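Local coordinates for uncharacterized protein (PDB 3K4I) that is of unknown function but belongs to the RraA-like family and forms a three-chain assembly that holds magnesium ions between its subunits, at residues Thr98-Ile103 and Cys131-Phe136; Tyr77-Pro82 and Thr105-Ala110; Arg201-Ala206 and Glu214-Thr219; Leu17-His22 and Glu188-Ala193. All coordinates share one frame; numbering follows the deposited sequence.

Contact 1 (Thr98-Ile103 and Cys131-Phe136); sequences TVWGDI and CNYPLF. With MG (magnesium ion), chain H.
The backbones stay well apart, Trp100 CA and Leu135 CA lying 9.1 Å from each other, and no hydrogen bond crosses, so side chains alone close the gap. Trp100 reaches over with CG anti to the backbone N (chi1 -168°). The NE1-CZ2 side of its indole approaches Tyr133, with Trp100 CZ2 3.6 Å from Tyr133 CE2. The rings are almost parallel, the five-membered ring of Trp100 and the ring of Tyr133 being inclined by only 6°, but their centroids are 5.6 Å apart; they are slid past each other and barely overlap. On the five-membered ring, Trp100 CD1 meets Leu135 CD1 at 4.2 Å. Tyr133 OH is satisfied by Thr116 OG1, and Trp100 NE1 makes a weak hydrogen bond to Thr105 OG1. Just past the indole, Gly101 is the N-cap of helix 102-110, and Asp102 turns away from the aromatic pair to bind magnesium through OD2 at 2.1 Å. Four waters and Glu200 of the second subunit complete that shell, which makes the metal a bridge between two chains. On the opposing segment, Asn132 follows helix 125-130 in a Schellman motif, from which the chain runs into strand 135-137. The contact sits over strand 115-119, where Trp100 and Leu135 both press on Ile118; Ala108 of helix 102-110 touches Trp100 and Tyr133, and Val128 of helix 125-130 touches Tyr133 and Leu135.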
loop_
_atom_site.group_PDB
_atom_site.type_symbol
_atom_site.label_atom_id
_atom_site.label_comp_id
_atom_site.label_asym_id
_atom_site.label_seq_id
_atom_site.Cartn_x
_atom_site.Cartn_y
_atom_site.Cartn_z
ATOM N N THR C 98 14.361 9.583 4.369
ATOM C CA THR C 98 13.472 10.107 3.314
ATOM C C THR C 98 14.138 11.234 2.532
ATOM O O THR C 98 14.999 11.956 3.057
ATOM C CB THR C 98 12.165 10.606 3.919
ATOM O OG1 THR C 98 12.455 11.595 4.911
ATOM C CG2 THR C 98 11.412 9.447 4.573
ATOM N N VAL C 99 13.752 11.373 1.268
ATOM C CA VAL C 99 14.340 12.379 0.395
ATOM C C VAL C 99 13.240 13.226 -0.256
ATOM O O VAL C 99 13.438 13.780 -1.342
ATOM C CB VAL C 99 15.310 11.788 -0.677
ATOM C CG1 VAL C 99 16.594 11.217 -0.028
ATOM C CG2 VAL C 99 14.638 10.757 -1.541
ATOM N N TRP C 100 12.104 13.339 0.428
ATOM C CA TRP C 100 11.005 14.251 -0.019
ATOM C C TRP C 100 10.093 14.491 1.180
ATOM O O TRP C 100 9.831 13.563 1.955
ATOM C CB TRP C 100 10.193 13.625 -1.131
ATOM C CG TRP C 100 9.259 14.617 -1.797
ATOM C CD1 TRP C 100 7.938 14.813 -1.525
ATOM C CD2 TRP C 100 9.615 15.548 -2.817
ATOM N NE1 TRP C 100 7.425 15.826 -2.344
ATOM C CE2 TRP C 100 8.438 16.287 -3.141
ATOM C CE3 TRP C 100 10.814 15.816 -3.510
ATOM C CZ2 TRP C 100 8.431 17.311 -4.108
ATOM C CZ3 TRP C 100 10.826 16.842 -4.456
ATOM C CH2 TRP C 100 9.616 17.569 -4.765
ATOM N N GLY C 101 9.622 15.720 1.355
ATOM C CA GLY C 101 8.698 16.005 2.453
ATOM C C GLY C 101 7.892 17.255 2.153
ATOM O O GLY C 101 7.773 17.630 0.984
ATOM N N ASP C 102 7.376 17.887 3.199
ATOM C CA ASP C 102 6.401 18.984 3.042
ATOM C C ASP C 102 6.932 20.216 2.329
ATOM O O ASP C 102 6.249 20.762 1.437
ATOM C CB ASP C 102 5.718 19.358 4.374
ATOM C CG ASP C 102 6.698 19.696 5.515
ATOM O OD1 ASP C 102 7.933 19.867 5.338
ATOM O OD2 ASP C 102 6.184 19.808 6.653
ATOM N N ILE C 103 8.120 20.672 2.733
ATOM C CA ILE C 103 8.737 21.855 2.124
ATOM C C ILE C 103 8.873 21.672 0.611
ATOM O O ILE C 103 8.413 22.527 -0.183
ATOM C CB ILE C 103 10.078 22.192 2.789
ATOM C CG1 ILE C 103 9.862 22.708 4.225
ATOM C CG2 ILE C 103 10.841 23.239 2.003
ATOM C CD1 ILE C 103 11.180 22.837 5.030
ATOM N N CYS C 131 -2.255 17.964 -0.473
ATOM C CA CYS C 131 -1.879 18.779 -1.632
ATOM C C CYS C 131 -2.194 18.107 -2.961
ATOM O O CYS C 131 -2.010 18.720 -4.018
ATOM C CB CYS C 131 -0.386 19.099 -1.602
ATOM S SG CYS C 131 0.033 20.311 -0.336
ATOM N N ASN C 132 -2.601 16.843 -2.902
ATOM C CA ASN C 132 -2.869 16.021 -4.102
ATOM C C ASN C 132 -1.672 16.005 -5.063
ATOM O O ASN C 132 -1.837 16.111 -6.286
ATOM C CB ASN C 132 -4.126 16.511 -4.844
ATOM C CG ASN C 132 -4.729 15.430 -5.777
ATOM O OD1 ASN C 132 -5.083 15.708 -6.936
ATOM N ND2 ASN C 132 -4.839 14.219 -5.277
ATOM N N TYR C 133 -0.477 15.880 -4.499
ATOM C CA TYR C 133 0.763 15.944 -5.271
ATOM C C TYR C 133 1.147 14.534 -5.748
ATOM O O TYR C 133 1.142 13.590 -4.959
ATOM C CB TYR C 133 1.898 16.512 -4.426
ATOM C CG TYR C 133 3.200 16.593 -5.196
ATOM C CD1 TYR C 133 3.347 17.532 -6.227
ATOM C CD2 TYR C 133 4.292 15.765 -4.889
ATOM C CE1 TYR C 133 4.503 17.637 -6.953
ATOM C CE2 TYR C 133 5.489 15.869 -5.622
ATOM C CZ TYR C 133 5.580 16.822 -6.654
ATOM O OH TYR C 133 6.742 16.950 -7.388
ATOM N N PRO C 134 1.481 14.382 -7.042
ATOM C CA PRO C 134 1.781 13.059 -7.548
ATOM C C PRO C 134 3.148 12.515 -7.084
ATOM O O PRO C 134 4.187 12.823 -7.664
ATOM C CB PRO C 134 1.707 13.242 -9.072
ATOM C CG PRO C 134 0.827 14.512 -9.253
ATOM C CD PRO C 134 1.361 15.367 -8.143
ATOM N N LEU C 135 3.097 11.743 -6.006
ATOM C CA LEU C 135 4.297 11.145 -5.397
ATOM C C LEU C 135 4.312 9.659 -5.585
ATOM O O LEU C 135 3.333 8.964 -5.259
ATOM C CB LEU C 135 4.304 11.425 -3.879
ATOM C CG LEU C 135 5.422 10.736 -3.069
ATOM C CD1 LEU C 135 6.685 11.385 -3.519
ATOM C CD2 LEU C 135 5.233 10.964 -1.586
ATOM N N PHE C 136 5.454 9.160 -6.051
ATOM C CA PHE C 136 5.648 7.744 -6.253
ATOM C C PHE C 136 6.917 7.344 -5.540
ATOM O O PHE C 136 7.946 8.014 -5.693
ATOM C CB PHE C 136 5.730 7.514 -7.755
ATOM C CG PHE C 136 4.527 8.008 -8.472
ATOM C CD1 PHE C 136 3.468 7.145 -8.761
ATOM C CD2 PHE C 136 4.409 9.354 -8.807
ATOM C CE1 PHE C 136 2.328 7.613 -9.410
ATOM C CE2 PHE C 136 3.234 9.845 -9.432
ATOM C CZ PHE C 136 2.198 8.964 -9.728
HETATM MG MG MG H . 6.921 19.468 8.544
HETATM O O HOH W 1 8.328 18.209 7.863
HETATM O O HOH W 2 5.584 17.930 8.693
HETATM O O HOH W 3 7.392 19.034 10.439
HETATM O O HOH W 4 5.599 20.772 9.381
#

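Contact 2 (Tyr77-Pro82 and Thr105-Ala110); sequences YIDQVP and THFALA
Ile78 and Asp79, in the 3-10 turn of the connection that leads into strand 85-90, meet Phe107 of helix 102-110. Ile78 lays CG2 over one face of the Phe107 ring, a CH-pi contact with CG2 3.9 Å from the ring centroid and 12° off the normal. Its other branch continues along the rim: Ile78 CG1, anti to the backbone N (chi1 -153°), is 3.6 Å from Phe107 CD2. The carbonyl of Ile78 also takes part, its O lying 3.5 Å from Phe107 CE2 while accepting the turn's own bond from Val81 N. The helix belongs to a beta-alpha-beta crossover, since it links the parallel, paired strands 85-90 and 115-119, and Phe107 projects from it toward the turn. Asp79 starts out in another direction, yet its carboxylate swings back until OD1 is 3.3 Å from Phe107 CE1, the two planes 65° apart. This carboxylate is chiefly engaged by the second subunit, with OD1 accepting from Leu213 N and OD2 from Glu214 N at the start of helix 213-219. A negative group there would probably be favoured by the helix end. Ile207 of the same second subunit packs on Phe107.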
loop_
_atom_site.group_PDB
_atom_site.type_symbol
_atom_site.label_atom_id
_atom_site.label_comp_id
_atom_site.label_asym_id
_atom_site.label_seq_id
_atom_site.Cartn_x
_atom_site.Cartn_y
_atom_site.Cartn_z
ATOM N N TYR C 77 18.730 21.542 -4.057
ATOM C CA TYR C 77 18.746 21.433 -5.522
ATOM C C TYR C 77 17.457 21.897 -6.182
ATOM O O TYR C 77 17.435 22.106 -7.391
ATOM C CB TYR C 77 18.959 19.991 -5.985
ATOM C CG TYR C 77 17.772 19.044 -5.727
ATOM C CD1 TYR C 77 17.705 18.269 -4.569
ATOM C CD2 TYR C 77 16.716 18.927 -6.653
ATOM C CE1 TYR C 77 16.618 17.405 -4.325
ATOM C CE2 TYR C 77 15.633 18.080 -6.416
ATOM C CZ TYR C 77 15.589 17.313 -5.258
ATOM O OH TYR C 77 14.516 16.465 -5.030
ATOM N N ILE C 78 16.380 21.955 -5.407
ATOM C CA ILE C 78 15.059 22.110 -6.007
ATOM C C ILE C 78 14.890 23.456 -6.699
ATOM O O ILE C 78 14.111 23.554 -7.649
ATOM C CB ILE C 78 13.912 21.837 -5.005
ATOM C CG1 ILE C 78 12.671 21.347 -5.770
ATOM C CG2 ILE C 78 13.755 22.993 -4.017
ATOM C CD1 ILE C 78 11.592 20.697 -4.952
ATOM N N ASP C 79 15.609 24.487 -6.241
ATOM C CA ASP C 79 15.583 25.786 -6.956
ATOM C C ASP C 79 16.023 25.703 -8.419
ATOM O O ASP C 79 15.759 26.621 -9.198
ATOM C CB ASP C 79 16.479 26.809 -6.239
ATOM C CG ASP C 79 15.821 27.406 -5.011
ATOM O OD1 ASP C 79 14.586 27.609 -5.034
ATOM O OD2 ASP C 79 16.548 27.702 -4.030
ATOM N N GLN C 80 16.727 24.636 -8.774
ATOM C CA GLN C 80 17.263 24.437 -10.122
ATOM C C GLN C 80 16.279 23.770 -11.096
ATOM O O GLN C 80 16.528 23.756 -12.297
ATOM C CB GLN C 80 18.531 23.567 -10.045
ATOM C CG GLN C 80 19.562 24.040 -9.044
ATOM C CD GLN C 80 20.964 23.540 -9.371
ATOM O OE1 GLN C 80 21.960 24.249 -9.131
ATOM N NE2 GLN C 80 21.057 22.360 -9.974
ATOM N N VAL C 81 15.199 23.181 -10.570
ATOM C CA VAL C 81 14.334 22.297 -11.340
ATOM C C VAL C 81 13.370 23.123 -12.213
ATOM O O VAL C 81 12.649 23.953 -11.686
ATOM C CB VAL C 81 13.528 21.365 -10.401
ATOM C CG1 VAL C 81 12.650 20.393 -11.188
ATOM C CG2 VAL C 81 14.465 20.608 -9.428
ATOM N N PRO C 82 13.400 22.911 -13.538
ATOM C CA PRO C 82 12.527 23.671 -14.426
ATOM C C PRO C 82 11.058 23.299 -14.272
ATOM O O PRO C 82 10.711 22.158 -13.970
ATOM C CB PRO C 82 13.028 23.304 -15.830
ATOM C CG PRO C 82 14.369 22.734 -15.641
ATOM C CD PRO C 82 14.398 22.126 -14.288
ATOM N N THR C 105 7.326 19.490 -1.284
ATOM C CA THR C 105 5.977 19.389 -1.856
ATOM C C THR C 105 5.362 20.762 -2.100
ATOM O O THR C 105 4.879 21.019 -3.176
ATOM C CB THR C 105 5.035 18.635 -0.923
ATOM O OG1 THR C 105 5.542 17.311 -0.709
ATOM C CG2 THR C 105 3.644 18.570 -1.488
ATOM N N HIS C 106 5.379 21.625 -1.090
ATOM C CA HIS C 106 4.884 22.985 -1.277
ATOM C C HIS C 106 5.668 23.718 -2.350
ATOM O O HIS C 106 5.090 24.470 -3.139
ATOM C CB HIS C 106 4.849 23.778 0.037
ATOM C CG HIS C 106 3.810 23.282 0.992
ATOM N ND1 HIS C 106 2.464 23.507 0.804
ATOM C CD2 HIS C 106 3.915 22.553 2.127
ATOM C CE1 HIS C 106 1.784 22.941 1.788
ATOM N NE2 HIS C 106 2.641 22.347 2.598
ATOM N N PHE C 107 6.979 23.535 -2.355
ATOM C CA PHE C 107 7.794 24.166 -3.397
ATOM C C PHE C 107 7.369 23.698 -4.796
ATOM O O PHE C 107 7.148 24.538 -5.705
ATOM C CB PHE C 107 9.283 23.902 -3.183
ATOM C CG PHE C 107 10.148 24.644 -4.160
ATOM C CD1 PHE C 107 10.663 25.891 -3.821
ATOM C CD2 PHE C 107 10.384 24.136 -5.430
ATOM C CE1 PHE C 107 11.426 26.626 -4.734
ATOM C CE2 PHE C 107 11.150 24.854 -6.354
ATOM C CZ PHE C 107 11.699 26.075 -5.997
ATOM N N ALA C 108 7.251 22.377 -4.964
ATOM C CA ALA C 108 6.841 21.786 -6.254
ATOM C C ALA C 108 5.539 22.425 -6.755
ATOM O O ALA C 108 5.416 22.772 -7.947
ATOM C CB ALA C 108 6.658 20.304 -6.110
ATOM N N LEU C 109 4.566 22.516 -5.856
ATOM C CA LEU C 109 3.249 23.073 -6.203
ATOM C C LEU C 109 3.298 24.542 -6.575
ATOM O O LEU C 109 2.406 25.048 -7.278
ATOM C CB LEU C 109 2.255 22.868 -5.063
ATOM C CG LEU C 109 1.534 21.516 -4.974
ATOM C CD1 LEU C 109 0.120 21.801 -4.454
ATOM C CD2 LEU C 109 1.503 20.745 -6.318
ATOM N N ALA C 110 4.302 25.248 -6.079
ATOM C CA ALA C 110 4.427 26.685 -6.370
ATOM C C ALA C 110 5.316 26.961 -7.598
ATOM O O ALA C 110 5.373 28.093 -8.092
ATOM C CB ALA C 110 4.982 27.408 -5.125
#

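Contact 3 (Arg201-Ala206 and Glu214-Thr219); sequences RRIIEA and EQARMT
No ring or other flat side-chain group carries the meeting of Ile203 and Ala206 with Ala216; the planar element here is the peptide of Ala216, whose O lies 3.9 Å from Ile203 CG1. The two segments form a helical hairpin: the end of helix 186-207 turns back through a short loop into helix 213-219. The axes of segments 201-206 and 214-219 run roughly antiparallel, at 148°, and approach to 9.0 Å. Ile203 CA and Ala216 CA come within 5.4 Å. Both branches of Ile203 touch the other helix. With CG1 anti to the carbonyl carbon (chi1 -73°), it sends that branch and CD1 along the opposing backbone toward Arg217, CD1 reaching Arg217 CG at 4.4 Å, while CG2 packs on Ala216 CB at 4.0 Å. Tyr220 lies against Ile203, and Ser211 of the connecting loop touches both alanines. The hairpin also serves the assembly: Ile203 packs on Ile103 of the third subunit, and Arg217 on Asn76 of that subunit. Nearer the loop, the helices meet methyl to methyl, Ala206 CB standing 3.8 Å from Ala216 CB.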
loop_
_atom_site.group_PDB
_atom_site.type_symbol
_atom_site.label_atom_id
_atom_site.label_comp_id
_atom_site.label_asym_id
_atom_site.label_seq_id
_atom_site.Cartn_x
_atom_site.Cartn_y
_atom_site.Cartn_z
ATOM N N ARG C 201 -9.493 -0.226 -26.947
ATOM C CA ARG C 201 -10.815 0.342 -26.722
ATOM C C ARG C 201 -11.854 -0.414 -27.550
ATOM O O ARG C 201 -12.951 -0.693 -27.068
ATOM C CB ARG C 201 -10.825 1.839 -27.016
ATOM C CG ARG C 201 -12.170 2.533 -26.805
ATOM C CD ARG C 201 -12.021 4.018 -26.456
ATOM N NE ARG C 201 -10.729 4.562 -26.863
ATOM C CZ ARG C 201 -10.528 5.387 -27.890
ATOM N NH1 ARG C 201 -9.286 5.792 -28.161
ATOM N NH2 ARG C 201 -11.542 5.810 -28.645
ATOM N N ARG C 202 -11.497 -0.779 -28.773
ATOM C CA ARG C 202 -12.429 -1.529 -29.621
ATOM C C ARG C 202 -12.619 -2.933 -29.047
ATOM O O ARG C 202 -13.719 -3.462 -29.035
ATOM C CB ARG C 202 -11.923 -1.588 -31.061
ATOM C CG ARG C 202 -11.840 -0.228 -31.748
ATOM C CD ARG C 202 -11.708 -0.392 -33.255
ATOM N NE ARG C 202 -10.361 -0.788 -33.672
ATOM C CZ ARG C 202 -9.433 0.051 -34.133
ATOM N NH1 ARG C 202 -8.241 -0.417 -34.491
ATOM N NH2 ARG C 202 -9.695 1.357 -34.239
ATOM N N ILE C 203 -11.541 -3.519 -28.523
ATOM C CA ILE C 203 -11.676 -4.838 -27.937
ATOM C C ILE C 203 -12.626 -4.809 -26.727
ATOM O O ILE C 203 -13.528 -5.666 -26.600
ATOM C CB ILE C 203 -10.301 -5.471 -27.597
ATOM C CG1 ILE C 203 -9.583 -5.895 -28.885
ATOM C CG2 ILE C 203 -10.500 -6.680 -26.673
ATOM C CD1 ILE C 203 -8.083 -6.221 -28.665
ATOM N N ILE C 204 -12.430 -3.815 -25.866
ATOM C CA ILE C 204 -13.292 -3.611 -24.708
ATOM C C ILE C 204 -14.739 -3.379 -25.143
ATOM O O ILE C 204 -15.674 -3.967 -24.575
ATOM C CB ILE C 204 -12.770 -2.446 -23.861
ATOM C CG1 ILE C 204 -11.561 -2.915 -23.030
ATOM C CG2 ILE C 204 -13.884 -1.878 -22.954
ATOM C CD1 ILE C 204 -10.673 -1.761 -22.423
ATOM N N GLU C 205 -14.908 -2.519 -26.134
ATOM C CA GLU C 205 -16.264 -2.273 -26.656
ATOM C C GLU C 205 -16.924 -3.571 -27.142
ATOM O O GLU C 205 -18.121 -3.817 -26.878
ATOM C CB GLU C 205 -16.233 -1.206 -27.728
ATOM C CG GLU C 205 -16.009 0.174 -27.162
ATOM C CD GLU C 205 -15.495 1.182 -28.185
ATOM O OE1 GLU C 205 -15.330 0.845 -29.387
ATOM O OE2 GLU C 205 -15.222 2.327 -27.755
ATOM N N ALA C 206 -16.132 -4.416 -27.804
ATOM C CA ALA C 206 -16.631 -5.681 -28.287
ATOM C C ALA C 206 -17.054 -6.643 -27.168
ATOM O O ALA C 206 -18.172 -7.187 -27.175
ATOM C CB ALA C 206 -15.592 -6.337 -29.249
ATOM N N GLU C 214 -11.897 -14.157 -27.485
ATOM C CA GLU C 214 -11.324 -14.791 -28.674
ATOM C C GLU C 214 -11.744 -14.034 -29.930
ATOM O O GLU C 214 -10.884 -13.621 -30.716
ATOM C CB GLU C 214 -11.779 -16.243 -28.795
ATOM C CG GLU C 214 -10.983 -17.213 -27.943
ATOM C CD GLU C 214 -10.986 -18.635 -28.497
ATOM O OE1 GLU C 214 -10.387 -19.513 -27.834
ATOM O OE2 GLU C 214 -11.576 -18.875 -29.582
ATOM N N GLN C 215 -13.056 -13.844 -30.084
ATOM C CA GLN C 215 -13.654 -13.134 -31.237
ATOM C C GLN C 215 -13.096 -11.727 -31.388
ATOM O O GLN C 215 -12.663 -11.330 -32.477
ATOM C CB GLN C 215 -15.160 -12.981 -31.064
ATOM C CG GLN C 215 -16.032 -14.198 -31.187
ATOM C CD GLN C 215 -17.501 -13.802 -31.103
ATOM O OE1 GLN C 215 -18.114 -13.801 -30.017
ATOM N NE2 GLN C 215 -18.062 -13.408 -32.249
ATOM N N ALA C 216 -13.141 -10.973 -30.286
ATOM C CA ALA C 216 -12.698 -9.582 -30.259
ATOM C C ALA C 216 -11.237 -9.422 -30.676
ATOM O O ALA C 216 -10.909 -8.538 -31.464
ATOM C CB ALA C 216 -12.922 -8.980 -28.866
ATOM N N ARG C 217 -10.376 -10.295 -30.162
ATOM C CA ARG C 217 -8.922 -10.195 -30.386
ATOM C C ARG C 217 -8.465 -10.371 -31.841
ATOM O O ARG C 217 -7.420 -9.847 -32.238
ATOM C CB ARG C 217 -8.162 -11.155 -29.463
ATOM C CG ARG C 217 -7.969 -10.610 -28.067
ATOM C CD ARG C 217 -7.228 -11.584 -27.169
ATOM N NE ARG C 217 -6.902 -10.949 -25.894
ATOM C CZ ARG C 217 -6.334 -11.557 -24.857
ATOM N NH1 ARG C 217 -6.019 -12.850 -24.912
ATOM N NH2 ARG C 217 -6.090 -10.866 -23.749
HETATM N N MSE C 218 -9.232 -11.102 -32.637
HETATM C CA MSE C 218 -8.856 -11.260 -34.036
HETATM C C MSE C 218 -9.811 -10.598 -35.016
HETATM O O MSE C 218 -9.644 -10.721 -36.229
HETATM C CB MSE C 218 -8.606 -12.722 -34.396
HETATM C CG MSE C 218 -9.079 -13.701 -33.366
HETATM SE SE MSE C 218 -9.300 -15.435 -34.179
HETATM C CE MSE C 218 -11.246 -15.420 -34.442
ATOM N N THR C 219 -10.813 -9.896 -34.504
ATOM C CA THR C 219 -11.508 -8.929 -35.347
ATOM C C THR C 219 -10.780 -7.586 -35.219
ATOM O O THR C 219 -10.936 -6.704 -36.072
ATOM C CB THR C 219 -13.027 -8.832 -35.051
ATOM O OG1 THR C 219 -13.244 -8.623 -33.655
ATOM C CG2 THR C 219 -13.742 -10.108 -35.471
#

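Contact 4 (Leu17-His22 and Glu188-Ala193); sequences LDECEH and EVVLRA
While Glu19 and Cys20 meet Val190 across the contact, the shortest polar bond of the two segments lies inside helix 186-207, where Arg192 NE donates to Glu188 OE2 at 2.7 Å. This salt bridge spans one helical turn and is nearly straight (178°); the oxygen sits in the guanidinium plane and uses its anti lone pair. Arg192 has a second partner in Ser34 OG, taken by NH1, so two of its nitrogens have partners. The contact itself is van der Waals packing without a hydrogen bond, divided between the two methyls of Val190. CG1, placed opposite the backbone N by a chi1 of 166°, goes to Glu19: it lies 3.8 Å from Glu19 CB and 3.7 Å from Glu19 OE2. The extended glutamate chain runs alongside the methyl, with CB and the carboxylate both near CG1. Its charge is answered by Arg194, which forms a salt bridge with OE1. CG2 of Val190 points to the neighbouring residue and touches Cys20 SG at 3.6 Å. The backbones keep their distance, with Cys20 CA 7.2 Å from Val190 CA. Val190 thus forks between two consecutive side chains, one methyl to Glu19, in helix 14-19, and one to the next residue, Cys20. Beneath them lies the sheet: Leu170 of strand 170-174 touches both Cys20 and Val190, and Val54 of strand 53-63 touches Cys20. Helix 25-33 flanks the other segment, with Ala31 and Leu32 against Val189 and Leu28 against Ala193.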
loop_
_atom_site.group_PDB
_atom_site.type_symbol
_atom_site.label_atom_id
_atom_site.label_comp_id
_atom_site.label_asym_id
_atom_site.label_seq_id
_atom_site.Cartn_x
_atom_site.Cartn_y
_atom_site.Cartn_z
ATOM N N LEU C 17 3.830 15.825 -25.021
ATOM C CA LEU C 17 3.486 15.834 -23.595
ATOM C C LEU C 17 1.975 15.956 -23.388
ATOM O O LEU C 17 1.404 15.264 -22.537
ATOM C CB LEU C 17 4.242 16.955 -22.859
ATOM C CG LEU C 17 5.769 16.823 -22.864
ATOM C CD1 LEU C 17 6.495 18.176 -22.768
ATOM C CD2 LEU C 17 6.270 15.885 -21.764
ATOM N N ASP C 18 1.320 16.797 -24.191
ATOM C CA ASP C 18 -0.119 16.983 -24.040
ATOM C C ASP C 18 -0.880 15.692 -24.312
ATOM O O ASP C 18 -1.788 15.336 -23.553
ATOM C CB ASP C 18 -0.636 18.164 -24.879
ATOM C CG ASP C 18 -0.041 19.496 -24.427
ATOM O OD1 ASP C 18 0.232 19.640 -23.214
ATOM O OD2 ASP C 18 0.174 20.388 -25.271
ATOM N N GLU C 19 -0.471 14.975 -25.360
ATOM C CA GLU C 19 -1.048 13.681 -25.706
ATOM C C GLU C 19 -1.026 12.682 -24.557
ATOM O O GLU C 19 -1.963 11.909 -24.415
ATOM C CB GLU C 19 -0.325 13.059 -26.878
ATOM C CG GLU C 19 -0.498 13.803 -28.177
ATOM C CD GLU C 19 0.007 12.994 -29.349
ATOM O OE1 GLU C 19 -0.778 12.182 -29.870
ATOM O OE2 GLU C 19 1.190 13.165 -29.731
ATOM N N CYS C 20 0.044 12.708 -23.756
ATOM C CA CYS C 20 0.211 11.800 -22.600
ATOM C C CYS C 20 -0.784 12.009 -21.460
ATOM O O CYS C 20 -0.886 11.184 -20.543
ATOM C CB CYS C 20 1.636 11.912 -22.067
ATOM S SG CYS C 20 2.821 10.947 -23.004
ATOM N N GLU C 21 -1.519 13.117 -21.509
ATOM C CA GLU C 21 -2.671 13.359 -20.629
ATOM C C GLU C 21 -3.716 12.260 -20.728
ATOM O O GLU C 21 -4.449 12.017 -19.772
ATOM C CB GLU C 21 -3.359 14.678 -20.993
ATOM C CG GLU C 21 -2.777 15.932 -20.357
ATOM C CD GLU C 21 -3.500 17.206 -20.791
ATOM O OE1 GLU C 21 -4.737 17.162 -21.064
ATOM O OE2 GLU C 21 -2.821 18.262 -20.865
ATOM N N HIS C 22 -3.805 11.625 -21.890
ATOM C CA HIS C 22 -4.816 10.598 -22.149
ATOM C C HIS C 22 -4.205 9.222 -22.383
ATOM O O HIS C 22 -4.866 8.335 -22.947
ATOM C CB HIS C 22 -5.683 10.982 -23.358
ATOM C CG HIS C 22 -6.217 12.379 -23.293
ATOM N ND1 HIS C 22 -7.400 12.694 -22.657
ATOM C CD2 HIS C 22 -5.731 13.545 -23.784
ATOM C CE1 HIS C 22 -7.623 13.992 -22.765
ATOM N NE2 HIS C 22 -6.624 14.532 -23.441
ATOM N N GLU C 188 7.865 8.705 -30.978
ATOM C CA GLU C 188 7.498 7.426 -31.558
ATOM C C GLU C 188 6.731 6.555 -30.544
ATOM O O GLU C 188 5.774 5.889 -30.906
ATOM C CB GLU C 188 8.749 6.693 -32.064
ATOM C CG GLU C 188 8.504 5.282 -32.633
ATOM C CD GLU C 188 7.700 5.263 -33.935
ATOM O OE1 GLU C 188 7.658 6.292 -34.676
ATOM O OE2 GLU C 188 7.096 4.208 -34.232
ATOM N N VAL C 189 7.158 6.551 -29.279
ATOM C CA VAL C 189 6.478 5.759 -28.248
ATOM C C VAL C 189 5.051 6.277 -28.004
ATOM O O VAL C 189 4.106 5.503 -27.873
ATOM C CB VAL C 189 7.308 5.709 -26.952
ATOM C CG1 VAL C 189 6.488 5.149 -25.808
ATOM C CG2 VAL C 189 8.576 4.887 -27.216
ATOM N N VAL C 190 4.899 7.590 -28.002
ATOM C CA VAL C 190 3.595 8.181 -27.771
ATOM C C VAL C 190 2.632 7.846 -28.925
ATOM O O VAL C 190 1.477 7.496 -28.684
ATOM C CB VAL C 190 3.701 9.709 -27.516
ATOM C CG1 VAL C 190 2.320 10.387 -27.605
ATOM C CG2 VAL C 190 4.324 9.941 -26.145
ATOM N N LEU C 191 3.125 7.919 -30.157
ATOM C CA LEU C 191 2.373 7.483 -31.328
ATOM C C LEU C 191 1.947 6.006 -31.228
ATOM O O LEU C 191 0.775 5.665 -31.459
ATOM C CB LEU C 191 3.195 7.719 -32.611
ATOM C CG LEU C 191 2.577 7.399 -33.972
ATOM C CD1 LEU C 191 1.476 8.414 -34.305
ATOM C CD2 LEU C 191 3.649 7.431 -35.054
ATOM N N ARG C 192 2.881 5.133 -30.841
ATOM C CA ARG C 192 2.542 3.725 -30.709
ATOM C C ARG C 192 1.537 3.466 -29.570
ATOM O O ARG C 192 0.612 2.655 -29.729
ATOM C CB ARG C 192 3.816 2.876 -30.516
ATOM C CG ARG C 192 4.600 2.742 -31.815
ATOM C CD ARG C 192 5.937 2.071 -31.591
ATOM N NE ARG C 192 6.683 1.966 -32.846
ATOM C CZ ARG C 192 7.193 0.837 -33.331
ATOM N NH1 ARG C 192 7.083 -0.300 -32.650
ATOM N NH2 ARG C 192 7.836 0.858 -34.495
ATOM N N ALA C 193 1.690 4.191 -28.458
ATOM C CA ALA C 193 0.824 4.031 -27.300
ATOM C C ALA C 193 -0.603 4.423 -27.656
ATOM O O ALA C 193 -1.551 3.787 -27.236
ATOM C CB ALA C 193 1.323 4.870 -26.101
#

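How the contacts relate
Contacts 1 and 2 are buried neighbours sharing helix 102-110: Tyr133 CE1 lies 3.5 Å from Ala108 CB, and Trp100 CH2 is 3.7 Å from Ile78 CD1. Both rely on aromatic rings, and both touch the second subunit. Contacts 3 and 4 use helix 186-207 instead; packing there is by small or branched side chains, with a sulfur and a carboxylate oxygen added in contact 4. Contact 4, also buried, fixes the helix to the body of its own chain and touches no other subunit, whereas contact 3, partly buried and centred about 30 Å from the centre of the chain, lies out on the projecting hairpin. Distant within one chain, the turn of contact 2 and the hairpin of contact 3 come together between subunits.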